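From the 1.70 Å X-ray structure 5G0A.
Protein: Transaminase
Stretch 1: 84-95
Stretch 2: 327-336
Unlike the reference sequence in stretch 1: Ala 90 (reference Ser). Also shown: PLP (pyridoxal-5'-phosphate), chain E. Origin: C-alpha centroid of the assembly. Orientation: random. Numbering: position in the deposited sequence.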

# COMPACT_ATOMS: atom_id res chain seq x y z
N PHE B 84 17.35 33.18 12.23
CA PHE B 84 16.40 32.25 11.64
C PHE B 84 14.99 32.54 12.16
O PHE B 84 14.80 32.69 13.37
CB PHE B 84 16.78 30.82 12.03
CG PHE B 84 15.69 29.82 11.68
CD1 PHE B 84 15.45 29.51 10.34
CD2 PHE B 84 14.88 29.27 12.68
CE1 PHE B 84 14.41 28.65 9.99
CE2 PHE B 84 13.82 28.40 12.32
CZ PHE B 84 13.61 28.09 10.98
N VAL B 85 14.02 32.59 11.25
CA VAL B 85 12.61 32.51 11.66
C VAL B 85 11.92 31.48 10.78
O VAL B 85 12.32 31.30 9.61
CB VAL B 85 11.84 33.86 11.59
CG1 VAL B 85 12.40 34.85 12.62
CG2 VAL B 85 11.83 34.44 10.18
N TRP B 86 10.91 30.80 11.33
CA TRP B 86 10.19 29.82 10.54
C TRP B 86 9.01 30.45 9.83
O TRP B 86 8.77 31.66 9.93
CB TRP B 86 9.79 28.59 11.36
CG TRP B 86 8.68 28.72 12.38
CD1 TRP B 86 8.75 29.30 13.62
CD2 TRP B 86 7.37 28.17 12.27
NE1 TRP B 86 7.56 29.15 14.29
CE2 TRP B 86 6.69 28.47 13.48
CE3 TRP B 86 6.69 27.45 11.26
CZ2 TRP B 86 5.37 28.07 13.72
CZ3 TRP B 86 5.34 27.07 11.49
CH2 TRP B 86 4.71 27.40 12.72
N ASP B 87 8.27 29.62 9.10
CA ASP B 87 7.40 30.11 8.02
C ASP B 87 6.20 30.90 8.52
O ASP B 87 5.54 31.58 7.73
CB ASP B 87 6.93 28.91 7.17
CG ASP B 87 6.38 29.32 5.81
OD1 ASP B 87 7.02 30.15 5.11
OD2 ASP B 87 5.32 28.76 5.45
N THR B 88 5.92 30.80 9.82
CA THR B 88 4.80 31.52 10.47
C THR B 88 5.12 33.03 10.58
O THR B 88 4.22 33.87 10.75
CB THR B 88 4.48 30.95 11.89
OG1 THR B 88 3.18 31.36 12.30
CG2 THR B 88 5.48 31.47 12.94
N TYR B 89 6.41 33.35 10.47
CA TYR B 89 6.87 34.74 10.51
C TYR B 89 7.13 35.26 9.10
O TYR B 89 7.46 34.48 8.20
CB TYR B 89 8.14 34.86 11.38
CG TYR B 89 7.88 34.61 12.85
CD1 TYR B 89 7.21 35.56 13.63
CD2 TYR B 89 8.28 33.41 13.47
CE1 TYR B 89 6.95 35.34 14.98
CE2 TYR B 89 8.04 33.18 14.83
CZ TYR B 89 7.37 34.15 15.58
OH TYR B 89 7.12 33.91 16.92
N ALA B 90 6.97 36.57 8.89
CA ALA B 90 7.25 37.14 7.58
C ALA B 90 8.59 37.87 7.54
O ALA B 90 8.97 38.52 8.51
CB ALA B 90 6.13 38.09 7.15
N THR B 91 9.29 37.73 6.42
CA THR B 91 10.50 38.50 6.14
C THR B 91 10.41 39.15 4.77
O THR B 91 9.61 38.75 3.92
CB THR B 91 11.79 37.64 6.20
OG1 THR B 91 11.83 36.72 5.08
CG2 THR B 91 11.89 36.88 7.53
N ASP B 92 11.23 40.18 4.58
CA ASP B 92 11.31 40.83 3.28
C ASP B 92 11.83 39.86 2.22
O ASP B 92 11.32 39.82 1.11
CB ASP B 92 12.19 42.08 3.34
CG ASP B 92 13.59 41.80 3.88
OD1 ASP B 92 13.74 41.01 4.83
OD2 ASP B 92 14.55 42.38 3.33
N TYR B 93 12.82 39.05 2.58
CA TYR B 93 13.47 38.18 1.59
C TYR B 93 12.50 37.12 1.05
O TYR B 93 12.47 36.84 -0.16
CB TYR B 93 14.68 37.49 2.20
CG TYR B 93 15.83 38.41 2.56
CD1 TYR B 93 16.39 39.28 1.61
CD2 TYR B 93 16.37 38.38 3.83
CE1 TYR B 93 17.45 40.11 1.95
CE2 TYR B 93 17.44 39.20 4.18
CZ TYR B 93 17.98 40.07 3.24
OH TYR B 93 19.06 40.87 3.60
N LYS B 94 11.73 36.52 1.95
CA LYS B 94 10.80 35.45 1.51
C LYS B 94 9.69 36.03 0.61
O LYS B 94 9.37 35.47 -0.46
CB LYS B 94 10.23 34.71 2.72
CG LYS B 94 9.39 33.47 2.35
CD LYS B 94 8.84 32.77 3.58
CE LYS B 94 7.81 33.62 4.34
NZ LYS B 94 7.32 32.89 5.55
N ALA B 95 9.11 37.15 1.02
CA ALA B 95 8.00 37.75 0.26
C ALA B 95 8.50 38.25 -1.10
O ALA B 95 7.83 38.10 -2.12
CB ALA B 95 7.34 38.87 1.06
N SER B 327 0.83 21.85 7.89
CA SER B 327 2.11 21.38 7.36
C SER B 327 3.22 22.31 7.82
O SER B 327 3.15 23.53 7.63
CB SER B 327 2.05 21.34 5.83
OG SER B 327 3.08 20.50 5.29
N VAL B 328 4.25 21.72 8.44
CA VAL B 328 5.40 22.53 8.85
C VAL B 328 6.69 21.85 8.43
O VAL B 328 6.82 20.61 8.47
CB VAL B 328 5.38 22.83 10.38
CG1 VAL B 328 5.35 21.54 11.19
CG2 VAL B 328 6.56 23.74 10.78
N SER B 329 7.64 22.67 7.98
CA SER B 329 8.99 22.23 7.64
C SER B 329 9.91 23.27 8.30
O SER B 329 9.77 24.47 8.05
CB SER B 329 9.18 22.22 6.12
OG SER B 329 10.55 22.22 5.80
N THR B 330 10.83 22.83 9.17
CA THR B 330 11.63 23.80 9.94
C THR B 330 12.24 24.89 9.03
O THR B 330 12.02 26.09 9.26
CB THR B 330 12.75 23.10 10.77
OG1 THR B 330 12.14 22.12 11.62
CG2 THR B 330 13.48 24.12 11.65
N TYR B 331 13.00 24.47 8.02
CA TYR B 331 13.78 25.41 7.22
C TYR B 331 13.04 26.00 6.02
O TYR B 331 13.60 26.79 5.27
CB TYR B 331 15.14 24.83 6.82
CG TYR B 331 15.96 24.48 8.04
CD1 TYR B 331 16.01 25.34 9.14
CD2 TYR B 331 16.67 23.28 8.12
CE1 TYR B 331 16.75 25.04 10.27
CE2 TYR B 331 17.43 22.98 9.26
CZ TYR B 331 17.45 23.87 10.33
OH TYR B 331 18.18 23.60 11.49
N ALA B 332 11.77 25.62 5.85
CA ALA B 332 10.98 26.24 4.78
C ALA B 332 10.95 27.76 4.94
O ALA B 332 10.47 28.27 5.96
CB ALA B 332 9.54 25.70 4.80
N GLY B 333 11.43 28.46 3.91
CA GLY B 333 11.42 29.92 3.90
C GLY B 333 12.61 30.55 4.61
O GLY B 333 12.63 31.76 4.84
N HIS B 334 13.60 29.72 4.97
CA HIS B 334 14.78 30.18 5.71
C HIS B 334 15.25 31.55 5.20
O HIS B 334 15.57 31.68 4.03
CB HIS B 334 15.92 29.16 5.60
CG HIS B 334 17.05 29.43 6.55
ND1 HIS B 334 17.83 30.58 6.48
CD2 HIS B 334 17.48 28.74 7.63
CE1 HIS B 334 18.70 30.56 7.48
NE2 HIS B 334 18.51 29.46 8.19
N PRO B 335 15.28 32.58 6.09
CA PRO B 335 15.44 33.94 5.54
C PRO B 335 16.76 34.15 4.79
O PRO B 335 16.81 34.90 3.83
CB PRO B 335 15.33 34.85 6.78
CG PRO B 335 15.66 33.96 7.94
CD PRO B 335 15.11 32.59 7.55
N VAL B 336 17.82 33.46 5.21
CA VAL B 336 19.13 33.64 4.53
C VAL B 336 19.13 32.90 3.19
O VAL B 336 19.65 33.41 2.19
CB VAL B 336 20.29 33.19 5.42
CG1 VAL B 336 21.64 33.37 4.71
CG2 VAL B 336 20.29 33.97 6.74
N1 PLP E . 11.86 14.76 13.77
C2 PLP E . 11.62 15.46 14.89
C2A PLP E . 11.58 14.78 16.25
C3 PLP E . 11.45 16.90 14.82
O3 PLP E . 11.23 17.61 15.95
C4 PLP E . 11.55 17.56 13.50
C4A PLP E . 11.45 19.07 13.39
C5 PLP E . 11.80 16.69 12.34
C6 PLP E . 11.92 15.32 12.53
C5A PLP E . 11.83 17.20 10.91
O4P PLP E . 12.76 18.23 10.68
P PLP E . 12.52 19.27 9.49
O1P PLP E . 12.21 18.51 8.23
O2P PLP E . 11.39 20.16 9.97
O3P PLP E . 13.83 19.97 9.40
O HOH W 1 10.85 30.65 7.32
O HOH W 2 9.39 27.12 8.18
O HOH W 3 11.93 34.17 5.99

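No direct hydrogen bond joins these two stretches, although they bury 569 Å² between them; three waters carry the polar links. Water 1 lies between the stretches within hydrogen-bonding distance of Val 85 O and Ala 332 O, with its oxygen 2.8 Å from each. Water 2 lies 2.7 Å from both Ser 329 O and Ala 332 O, and accepts a weak bond from Asp 87 N at 2.9 Å. Water 3 donates to Gly 333 O at 2.8 Å and sits 2.7 Å from Thr 91 OG1, an oxygen that also caps the helix by accepting from Lys 94 N at 3.1 Å.

The direct contact is made by carbon atoms packing on one another and on backbone oxygens. Phe 84 and Pro 335 have the largest areas covered by the other stretch, 102 and 101 Å²; a flat aromatic ring and a compact ring fill this space without leaving a polar side-chain group unsatisfied. Phe 84, with chi1 at 169° (t), has its CA-to-CB bond sideways, yet its ring reaches the second stretch. There the edge of Tyr 331 meets its face in an offset arrangement, with planes at 84° and centroids 5.6 Å apart, while Thr 330 O approaches the ring edge, 3.1 Å from Phe 84 CZ. The His 334 ring packs obliquely, its CD2 3.5 Å from Phe 84 CD1; its ND1 accepts from Val 336 N at 3.1 Å, capping the second helix. Pro 335 opens that helix, where its lack of an amide proton costs no helical hydrogen bond; its CD packs 3.7 Å from Val 85 O, and its CB lies 4.1 Å from Thr 91 CG2. Trp 86 CZ3 touches Val 328 CG2 at 3.6 Å.

Gly 333 suits its tight place twice over: its phi of 84° is a value that favours glycine, and an ideal CB would clash with Lys 94 CD at 2.8 Å. That lysine is held by a salt bridge, NZ to Asp 87 OD1 at 2.8 Å, and by a hydrogen bond from Lys 94 NZ to Tyr 89 O at 3.1 Å.

Thr 330 also binds the cofactor: its N and OG1 donate to PLP O2P at 2.8 and 2.7 Å.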